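Local atomic coordinates of dipeptidase AC. Metallo peptidase. MEROPS family M19 (Rhodobacter sphaeroides, PDB entry 3LY0), a protein that probably hydrolyses dipeptides at a centre of two zinc ions, here occupied by a phosphinate mimic of L-Ala-D-Ala. Residues D11-F16 / I135-G140; V230-N235 / E345-L350; H291-D294 / H300-M303. All coordinates share one frame; numbering follows the deposited sequence.

Contact 1 (D11-F16 / I135-G140); sequences DGHNDF and IMHMEG. With ZN (zinc ion), chain D; ZN (zinc ion), chain E; LY0 ((2R)-3-[(R)-[(1R)-1-aminoethyl](hydroxy)phosphoryl]-2-methylpropanoic acid), chain C.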
loop_
_atom_site.group_PDB
_atom_site.type_symbol
_atom_site.label_atom_id
_atom_site.label_comp_id
_atom_site.label_asym_id
_atom_site.label_seq_id
_atom_site.Cartn_x
_atom_site.Cartn_y
_atom_site.Cartn_z
ATOM N N ASP A 11 5.816 -7.238 -1.096
ATOM C CA ASP A 11 5.279 -5.947 -1.513
ATOM C C ASP A 11 4.381 -5.263 -0.488
ATOM O O ASP A 11 3.612 -5.912 0.235
ATOM C CB ASP A 11 4.488 -6.106 -2.802
ATOM C CG ASP A 11 4.015 -4.792 -3.333
ATOM O OD1 ASP A 11 4.874 -3.995 -3.766
ATOM O OD2 ASP A 11 2.784 -4.546 -3.303
ATOM N N GLY A 12 4.434 -3.937 -0.485
ATOM C CA GLY A 12 3.758 -3.131 0.523
ATOM C C GLY A 12 2.265 -2.888 0.344
ATOM O O GLY A 12 1.602 -2.521 1.309
ATOM N N HIS A 13 1.725 -3.063 -0.858
ATOM C CA HIS A 13 0.323 -2.716 -1.090
ATOM C C HIS A 13 -0.212 -3.169 -2.435
ATOM O O HIS A 13 0.294 -2.742 -3.472
ATOM C CB HIS A 13 0.130 -1.195 -1.009
ATOM C CG HIS A 13 -1.307 -0.782 -1.016
ATOM N ND1 HIS A 13 -2.045 -0.674 0.145
ATOM C CD2 HIS A 13 -2.154 -0.477 -2.032
ATOM C CE1 HIS A 13 -3.274 -0.293 -0.156
ATOM N NE2 HIS A 13 -3.370 -0.174 -1.465
ATOM N N ASN A 14 -1.259 -3.993 -2.423
ATOM C CA ASN A 14 -1.977 -4.260 -3.667
ATOM C C ASN A 14 -3.476 -4.283 -3.447
ATOM O O ASN A 14 -3.937 -4.505 -2.327
ATOM C CB ASN A 14 -1.500 -5.562 -4.342
ATOM C CG ASN A 14 -2.113 -6.804 -3.725
ATOM O OD1 ASN A 14 -3.307 -7.072 -3.878
ATOM N ND2 ASN A 14 -1.290 -7.582 -3.030
ATOM N N ASP A 15 -4.219 -4.039 -4.525
ATOM C CA ASP A 15 -5.671 -4.025 -4.483
ATOM C C ASP A 15 -6.300 -5.165 -5.279
ATOM O O ASP A 15 -7.388 -5.022 -5.827
ATOM C CB ASP A 15 -6.191 -2.673 -4.968
ATOM C CG ASP A 15 -5.816 -1.549 -4.028
ATOM O OD1 ASP A 15 -6.308 -1.542 -2.878
ATOM O OD2 ASP A 15 -5.016 -0.681 -4.413
ATOM N N PHE A 16 -5.623 -6.308 -5.324
ATOM C CA PHE A 16 -6.198 -7.466 -5.990
ATOM C C PHE A 16 -7.597 -7.806 -5.473
ATOM O O PHE A 16 -8.453 -8.227 -6.244
ATOM C CB PHE A 16 -5.285 -8.679 -5.847
ATOM C CG PHE A 16 -5.812 -9.906 -6.521
ATOM C CD1 PHE A 16 -6.316 -10.949 -5.769
ATOM C CD2 PHE A 16 -5.829 -9.997 -7.905
ATOM C CE1 PHE A 16 -6.812 -12.088 -6.381
ATOM C CE2 PHE A 16 -6.327 -11.121 -8.529
ATOM C CZ PHE A 16 -6.816 -12.174 -7.765
ATOM N N ILE A 135 -0.632 -10.432 3.896
ATOM C CA ILE A 135 -1.011 -9.745 5.127
ATOM C C ILE A 135 -2.354 -9.062 4.899
ATOM O O ILE A 135 -2.515 -8.303 3.940
ATOM C CB ILE A 135 0.035 -8.690 5.530
ATOM C CG1 ILE A 135 1.398 -9.343 5.781
ATOM C CG2 ILE A 135 -0.432 -7.902 6.764
ATOM C CD1 ILE A 135 2.509 -8.351 6.051
ATOM N N MET A 136 -3.323 -9.350 5.768
ATOM C CA MET A 136 -4.613 -8.651 5.722
ATOM C C MET A 136 -4.458 -7.199 6.182
ATOM O O MET A 136 -4.067 -6.929 7.328
ATOM C CB MET A 136 -5.652 -9.391 6.576
ATOM C CG MET A 136 -7.062 -8.795 6.503
ATOM S SD MET A 136 -8.309 -9.600 7.597
ATOM C CE MET A 136 -8.219 -11.310 7.030
ATOM N N HIS A 137 -4.785 -6.282 5.277
ATOM C CA HIS A 137 -4.577 -4.854 5.463
ATOM C C HIS A 137 -5.883 -4.129 5.213
ATOM O O HIS A 137 -6.629 -4.496 4.308
ATOM C CB HIS A 137 -3.534 -4.351 4.456
ATOM C CG HIS A 137 -3.386 -2.860 4.429
ATOM N ND1 HIS A 137 -2.623 -2.174 5.350
ATOM C CD2 HIS A 137 -3.906 -1.926 3.596
ATOM C CE1 HIS A 137 -2.672 -0.881 5.078
ATOM N NE2 HIS A 137 -3.443 -0.703 4.019
ATOM N N MET A 138 -6.166 -3.096 6.004
ATOM C CA MET A 138 -7.355 -2.279 5.788
ATOM C C MET A 138 -6.914 -0.877 5.369
ATOM O O MET A 138 -6.192 -0.211 6.100
ATOM C CB MET A 138 -8.172 -2.238 7.095
ATOM C CG MET A 138 -9.474 -1.448 7.061
ATOM S SD MET A 138 -10.533 -1.798 8.506
ATOM C CE MET A 138 -10.733 -3.539 8.285
ATOM N N GLU A 139 -7.322 -0.448 4.177
ATOM C CA GLU A 139 -6.943 0.856 3.644
ATOM C C GLU A 139 -8.119 1.786 3.848
ATOM O O GLU A 139 -9.043 1.804 3.036
ATOM C CB GLU A 139 -6.622 0.740 2.154
ATOM C CG GLU A 139 -6.303 2.081 1.491
ATOM C CD GLU A 139 -5.745 1.926 0.083
ATOM O OE1 GLU A 139 -6.066 0.929 -0.592
ATOM O OE2 GLU A 139 -4.980 2.794 -0.351
ATOM N N GLY A 140 -8.073 2.568 4.925
ATOM C CA GLY A 140 -9.222 3.354 5.364
ATOM C C GLY A 140 -9.980 2.532 6.379
ATOM O O GLY A 140 -10.278 1.360 6.144
HETATM ZN ZN ZN D . -5.255 0.422 -2.503
HETATM ZN ZN ZN E . -3.862 3.758 -1.842
HETATM P P LY0 C . -5.256 3.160 -4.161
HETATM C C1 LY0 C . -7.892 3.103 -5.084
HETATM N N1 LY0 C . -7.150 1.400 -3.443
HETATM C C2 LY0 C . -6.769 2.226 -4.576
HETATM C C4 LY0 C . -4.524 3.891 -5.679
HETATM C C5 LY0 C . -4.157 5.345 -5.580
HETATM C C6 LY0 C . -3.394 5.674 -4.325
HETATM C C7 LY0 C . -3.571 5.930 -6.840
HETATM O O31 LY0 C . -4.332 2.160 -3.508
HETATM O O32 LY0 C . -5.616 4.262 -3.110
HETATM O O61 LY0 C . -3.248 6.973 -3.966
HETATM O O62 LY0 C . -2.925 4.784 -3.596
#

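Contact 2 (V230-N235 / E345-L350); sequences VATHSN and ENWYGL. With ZN (zinc ion), chain E; LY0 ((2R)-3-[(R)-[(1R)-1-aminoethyl](hydroxy)phosphoryl]-2-methylpropanoic acid), chain C.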
loop_
_atom_site.group_PDB
_atom_site.type_symbol
_atom_site.label_atom_id
_atom_site.label_comp_id
_atom_site.label_asym_id
_atom_site.label_seq_id
_atom_site.Cartn_x
_atom_site.Cartn_y
_atom_site.Cartn_z
ATOM N N VAL A 230 5.223 4.104 9.077
ATOM C CA VAL A 230 5.215 3.375 7.821
ATOM C C VAL A 230 4.268 4.035 6.842
ATOM O O VAL A 230 3.144 4.372 7.197
ATOM C CB VAL A 230 4.700 1.941 8.034
ATOM C CG1 VAL A 230 4.665 1.201 6.705
ATOM C CG2 VAL A 230 5.552 1.192 9.058
ATOM N N ALA A 231 4.727 4.215 5.607
ATOM C CA ALA A 231 3.849 4.573 4.498
ATOM C C ALA A 231 4.022 3.461 3.471
ATOM O O ALA A 231 5.100 3.319 2.891
ATOM C CB ALA A 231 4.255 5.913 3.919
ATOM N N THR A 232 2.999 2.632 3.286
ATOM C CA THR A 232 3.178 1.436 2.465
ATOM C C THR A 232 3.327 1.703 0.973
ATOM O O THR A 232 3.925 0.895 0.265
ATOM C CB THR A 232 2.021 0.431 2.623
ATOM O OG1 THR A 232 0.796 1.044 2.205
ATOM C CG2 THR A 232 1.886 -0.087 4.069
ATOM N N HIS A 233 2.770 2.815 0.488
ATOM C CA HIS A 233 2.800 3.102 -0.942
ATOM C C HIS A 233 2.804 4.608 -1.207
ATOM O O HIS A 233 1.802 5.191 -1.638
ATOM C CB HIS A 233 1.711 2.315 -1.726
ATOM C CG HIS A 233 0.289 2.574 -1.301
ATOM N ND1 HIS A 233 -0.172 2.356 -0.016
ATOM C CD2 HIS A 233 -0.793 2.961 -2.022
ATOM C CE1 HIS A 233 -1.459 2.639 0.043
ATOM N NE2 HIS A 233 -1.868 2.990 -1.163
ATOM N N SER A 234 3.955 5.223 -0.945
ATOM C CA SER A 234 4.121 6.678 -1.078
ATOM C C SER A 234 5.530 6.983 -1.545
ATOM O O SER A 234 6.477 6.295 -1.152
ATOM C CB SER A 234 3.898 7.372 0.269
ATOM O OG SER A 234 2.583 7.174 0.748
ATOM N N ASN A 235 5.673 8.035 -2.354
ATOM C CA ASN A 235 6.965 8.399 -2.922
ATOM C C ASN A 235 7.484 9.734 -2.406
ATOM O O ASN A 235 6.989 10.247 -1.400
ATOM C CB ASN A 235 6.902 8.336 -4.449
ATOM C CG ASN A 235 6.543 6.938 -4.946
ATOM O OD1 ASN A 235 6.761 5.947 -4.240
ATOM N ND2 ASN A 235 5.978 6.850 -6.150
ATOM N N GLU A 345 13.892 -7.874 2.372
ATOM C CA GLU A 345 14.427 -7.941 3.737
ATOM C C GLU A 345 13.960 -6.777 4.605
ATOM O O GLU A 345 13.686 -6.947 5.791
ATOM C CB GLU A 345 15.959 -8.034 3.748
ATOM C CG GLU A 345 16.513 -9.308 3.119
ATOM C CD GLU A 345 18.030 -9.355 3.136
ATOM O OE1 GLU A 345 18.657 -8.339 3.498
ATOM O OE2 GLU A 345 18.599 -10.404 2.765
ATOM N N ASN A 346 13.864 -5.591 4.017
ATOM C CA ASN A 346 13.442 -4.427 4.787
ATOM C C ASN A 346 12.013 -4.570 5.322
ATOM O O ASN A 346 11.750 -4.240 6.477
ATOM C CB ASN A 346 13.599 -3.133 3.979
ATOM C CG ASN A 346 15.055 -2.745 3.784
ATOM O OD1 ASN A 346 15.942 -3.289 4.440
ATOM N ND2 ASN A 346 15.308 -1.802 2.892
ATOM N N TRP A 347 11.086 -5.039 4.489
ATOM C CA TRP A 347 9.736 -5.287 4.994
ATOM C C TRP A 347 9.754 -6.292 6.130
ATOM O O TRP A 347 9.064 -6.101 7.128
ATOM C CB TRP A 347 8.775 -5.777 3.910
ATOM C CG TRP A 347 8.121 -4.642 3.179
ATOM C CD1 TRP A 347 8.195 -4.371 1.838
ATOM C CD2 TRP A 347 7.314 -3.602 3.754
ATOM N NE1 TRP A 347 7.478 -3.239 1.545
ATOM C CE2 TRP A 347 6.924 -2.746 2.701
ATOM C CE3 TRP A 347 6.880 -3.315 5.058
ATOM C CZ2 TRP A 347 6.121 -1.622 2.908
ATOM C CZ3 TRP A 347 6.073 -2.201 5.259
ATOM C CH2 TRP A 347 5.706 -1.367 4.186
ATOM N N TYR A 348 10.520 -7.369 5.980
ATOM C CA TYR A 348 10.513 -8.395 7.021
ATOM C C TYR A 348 11.034 -7.841 8.343
ATOM O O TYR A 348 10.482 -8.141 9.400
ATOM C CB TYR A 348 11.299 -9.645 6.602
ATOM C CG TYR A 348 10.785 -10.358 5.367
ATOM C CD1 TYR A 348 9.507 -10.124 4.866
ATOM C CD2 TYR A 348 11.584 -11.279 4.704
ATOM C CE1 TYR A 348 9.046 -10.784 3.736
ATOM C CE2 TYR A 348 11.133 -11.942 3.568
ATOM C CZ TYR A 348 9.862 -11.690 3.089
ATOM O OH TYR A 348 9.407 -12.343 1.968
ATOM N N GLY A 349 12.094 -7.040 8.282
ATOM C CA GLY A 349 12.606 -6.374 9.467
ATOM C C GLY A 349 11.577 -5.436 10.079
ATOM O O GLY A 349 11.390 -5.421 11.293
ATOM N N LEU A 350 10.914 -4.643 9.238
ATOM C CA LEU A 350 9.875 -3.734 9.707
ATOM C C LEU A 350 8.765 -4.505 10.443
ATOM O O LEU A 350 8.289 -4.077 11.505
ATOM C CB LEU A 350 9.305 -2.938 8.522
ATOM C CG LEU A 350 8.154 -1.960 8.810
ATOM C CD1 LEU A 350 6.809 -2.673 8.956
ATOM C CD2 LEU A 350 8.440 -1.095 10.036
HETATM ZN ZN ZN E . -3.862 3.758 -1.842
HETATM P P LY0 C . -5.256 3.160 -4.161
HETATM C C1 LY0 C . -7.892 3.103 -5.084
HETATM N N1 LY0 C . -7.150 1.400 -3.443
HETATM C C2 LY0 C . -6.769 2.226 -4.576
HETATM C C4 LY0 C . -4.524 3.891 -5.679
HETATM C C5 LY0 C . -4.157 5.345 -5.580
HETATM C C6 LY0 C . -3.394 5.674 -4.325
HETATM C C7 LY0 C . -3.571 5.930 -6.840
HETATM O O31 LY0 C . -4.332 2.160 -3.508
HETATM O O32 LY0 C . -5.616 4.262 -3.110
HETATM O O61 LY0 C . -3.248 6.973 -3.966
HETATM O O62 LY0 C . -2.925 4.784 -3.596
#

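Contact 3 (H291-D294 / H300-M303); sequences HLID and HVGM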
loop_
_atom_site.group_PDB
_atom_site.type_symbol
_atom_site.label_atom_id
_atom_site.label_comp_id
_atom_site.label_asym_id
_atom_site.label_seq_id
_atom_site.Cartn_x
_atom_site.Cartn_y
_atom_site.Cartn_z
ATOM N N HIS A 291 16.276 8.989 -3.952
ATOM C CA HIS A 291 15.941 10.020 -2.979
ATOM C C HIS A 291 15.497 9.403 -1.659
ATOM O O HIS A 291 15.914 9.839 -0.584
ATOM C CB HIS A 291 14.867 10.974 -3.513
ATOM C CG HIS A 291 14.695 12.201 -2.679
ATOM N ND1 HIS A 291 15.395 13.364 -2.923
ATOM C CD2 HIS A 291 13.926 12.445 -1.593
ATOM C CE1 HIS A 291 15.056 14.273 -2.026
ATOM N NE2 HIS A 291 14.167 13.740 -1.208
ATOM N N LEU A 292 14.649 8.385 -1.748
ATOM C CA LEU A 292 14.172 7.693 -0.553
ATOM C C LEU A 292 15.318 7.009 0.184
ATOM O O LEU A 292 15.441 7.147 1.400
ATOM C CB LEU A 292 13.084 6.679 -0.910
ATOM C CG LEU A 292 11.781 7.285 -1.445
ATOM C CD1 LEU A 292 10.882 6.190 -1.990
ATOM C CD2 LEU A 292 11.058 8.050 -0.349
ATOM N N ILE A 293 16.162 6.295 -0.557
ATOM C CA ILE A 293 17.279 5.585 0.050
ATOM C C ILE A 293 18.252 6.552 0.711
ATOM O O ILE A 293 18.751 6.304 1.805
ATOM C CB ILE A 293 18.003 4.695 -0.976
ATOM C CG1 ILE A 293 17.074 3.555 -1.407
ATOM C CG2 ILE A 293 19.288 4.120 -0.378
ATOM C CD1 ILE A 293 17.517 2.814 -2.643
ATOM N N ASP A 294 18.521 7.664 0.040
ATOM C CA ASP A 294 19.457 8.642 0.575
ATOM C C ASP A 294 19.004 9.229 1.909
ATOM O O ASP A 294 19.813 9.416 2.817
ATOM C CB ASP A 294 19.674 9.774 -0.434
ATOM C CG ASP A 294 20.758 10.729 0.003
ATOM O OD1 ASP A 294 20.441 11.704 0.717
ATOM O OD2 ASP A 294 21.929 10.496 -0.359
ATOM N N HIS A 300 15.315 1.138 5.091
ATOM C CA HIS A 300 13.985 1.679 5.369
ATOM C C HIS A 300 13.160 1.988 4.129
ATOM O O HIS A 300 12.230 2.794 4.180
ATOM C CB HIS A 300 14.102 2.913 6.268
ATOM C CG HIS A 300 14.850 2.646 7.536
ATOM N ND1 HIS A 300 14.302 1.938 8.585
ATOM C CD2 HIS A 300 16.113 2.960 7.913
ATOM C CE1 HIS A 300 15.191 1.838 9.557
ATOM N NE2 HIS A 300 16.296 2.453 9.178
ATOM N N VAL A 301 13.517 1.340 3.024
ATOM C CA VAL A 301 12.826 1.498 1.750
ATOM C C VAL A 301 12.516 0.128 1.153
ATOM O O VAL A 301 13.327 -0.794 1.227
ATOM C CB VAL A 301 13.680 2.282 0.741
ATOM C CG1 VAL A 301 12.883 2.500 -0.541
ATOM C CG2 VAL A 301 14.133 3.601 1.337
ATOM N N GLY A 302 11.331 -0.021 0.576
ATOM C CA GLY A 302 11.006 -1.235 -0.147
ATOM C C GLY A 302 10.020 -0.937 -1.251
ATOM O O GLY A 302 9.894 0.214 -1.675
ATOM N N MET A 303 9.333 -1.970 -1.726
ATOM C CA MET A 303 8.317 -1.795 -2.758
ATOM C C MET A 303 6.940 -1.669 -2.135
ATOM O O MET A 303 6.625 -2.345 -1.149
ATOM C CB MET A 303 8.312 -2.980 -3.725
ATOM C CG MET A 303 9.674 -3.337 -4.314
ATOM S SD MET A 303 10.380 -2.135 -5.497
ATOM C CE MET A 303 11.595 -1.307 -4.472
#

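Contact 1 (D11-F16 / I135-G140)
His13 and Glu139 both carry CG anti to the backbone N (chi1 -171° and 176°), and Glu139 stays extended beyond CG, which swings the imidazole to one zinc ion and carries the carboxylate out between two. This is the two-metal centre of a family M19 peptidase with a TIM-barrel fold, and it shows how a bridging acid joins residues 11-16 and 135-140, which share no direct hydrogen bond. Glu139, at the end of strand 132-139, gives OE1 to the chain D zinc and OE2 to the chain E zinc, each at 2.1 Å. The chain D ion also takes His13 NE2 at 2.2 Å. Asp15 grips the same ion with both carboxylate oxygens, while the inhibitor supplies N1 and O31; O31 reaches the second zinc as well. His212 and His233 complete that second site.

Glu139 OE1 lies at the edge of the His13 ring, near its plane, and 3.0 Å from NE2. The two atoms are held close by their common metal. Two residues before Glu139, His137 meets the His13 ring obliquely, the planes at 85°, and its ND1 is hydrogen-bonded to Ser161 OG. The backbone of the His13 strand is pinned by an Asx turn: His13 N donates to Asp11 OD2 at 3.0 Å, meeting the oxygen from above the carboxylate plane.

Contact 2 (V230-N235 / E345-L350)
Val230 and Thr232 present methyl groups to Trp347 and Leu350, joining strand 230-231 of the TIM barrel to the C-terminal helix 336-354. The apolar contacts come first. Val230 splits its two methyls between two partners: CG1, anti to the backbone N (chi1 179°), meets the rim of the indole, 3.7 Å from Trp347 CH2 and near the ring plane, while CG2 points at Leu350, 3.8 Å from its CD2, the two side chains approaching tip to tip. Thr232 CG2 comes to the same indole corner, 4.0 Å from Trp347 CH2, its side chain crossing that of the tryptophan at about a right angle. Met207 and Met260, at the starts of neighbouring strands, pack on Leu350 as well, consistent with this helix covering the end of the barrel away from the metals.

Polar contacts form the second group. The indole NE1 is hydrogen-bonded to Met303 O, which fixes the far side of the ring while its CH2 corner lies against the strand. The hydroxyl branch of Thr232 serves the active site instead: OG1 accepts from His233 ND1 at 2.8 Å, lying almost in the imidazole plane, and is also hydrogen-bonded to Asp209.

Metal coordination is the third kind. With ND1 engaged by Thr232, His233 offers NE2 to the chain E zinc, so the threonine is a second-shell residue that orients a first-shell ligand, and the same residue is packed against the helix. The inhibitor's O32 and O62 bind the same ion. His233 NE2 reaches the zinc at 2.2 Å, with O62 of the inhibitor at the edge of the same ring.

Contact 3 (H291-D294 / H300-M303)
Val301 and Ile293 bring helix 283-296 and strand 301-303 to their nearest backbone approach, with CA atoms 6.3 Å apart, after a short connection has reversed the chain. Val301 sends its side chain toward the helix and carries most of the buried surface. The branch that does the touching is CG2, which a chi1 of -176° sets anti to the carbonyl carbon, with CG1 anti to the backbone N. That single methyl lands on the junction of two consecutive helical residues. It lies 4.0 Å from Leu292 CB and equally far from Ile293 CG1. Between them it rests on the peptide group itself, 3.8 Å from Leu292 O.

The two helical side chains serve it differently. Leu292 directs its CB toward the strand, whereas Ile293 crosses Val301 at about a right angle, and of its side-chain atoms CG1 makes the contact.

Helix 283-296 lies between the parallel neighbours 260-263 and 301-303, and so belongs to a beta-alpha-beta crossover of the TIM barrel; Val301 faces outward from the barrel wall onto the helix that leads into its own strand. Leu289 and Leu296 of that helix also pack on this valine, and Leu342 of helix 336-354 touches both Val301 and Ile293, so two helices share the surface it creates.

The strand is tied to its neighbours by backbone and side chain: Gly302 shares backbone hydrogen bonds with Val261 and Leu263, and the His300 ring is hydrogen-bonded through ND1 to Gly259 O. Val301 itself, apolar in its side chain, gives its carbonyl O to Asn346 ND2 of the C-terminal helix.

Overall arrangement
Followed from the N terminus, contact 1 closes the first long loop, bringing 11-16 back to strand 132-139 after 118 intervening residues. The chain then runs on to 230-235, where contact 2 opens a loop of similar length that ends only at helix 336-354. Contact 3 is nested within it, a local closure between helix 283-296 and the strand that follows; no pair of contacts crosses. Contacts 1 and 2 share the chain E zinc and the inhibitor, while contacts 2 and 3 reach one parallel sheet. Residues 11-16 also meet 300-303 directly, Gly12 N lying 2.8 Å from Met303 O, probably a hydrogen bond, joining the turn after the first barrel strand to the last, 301-303.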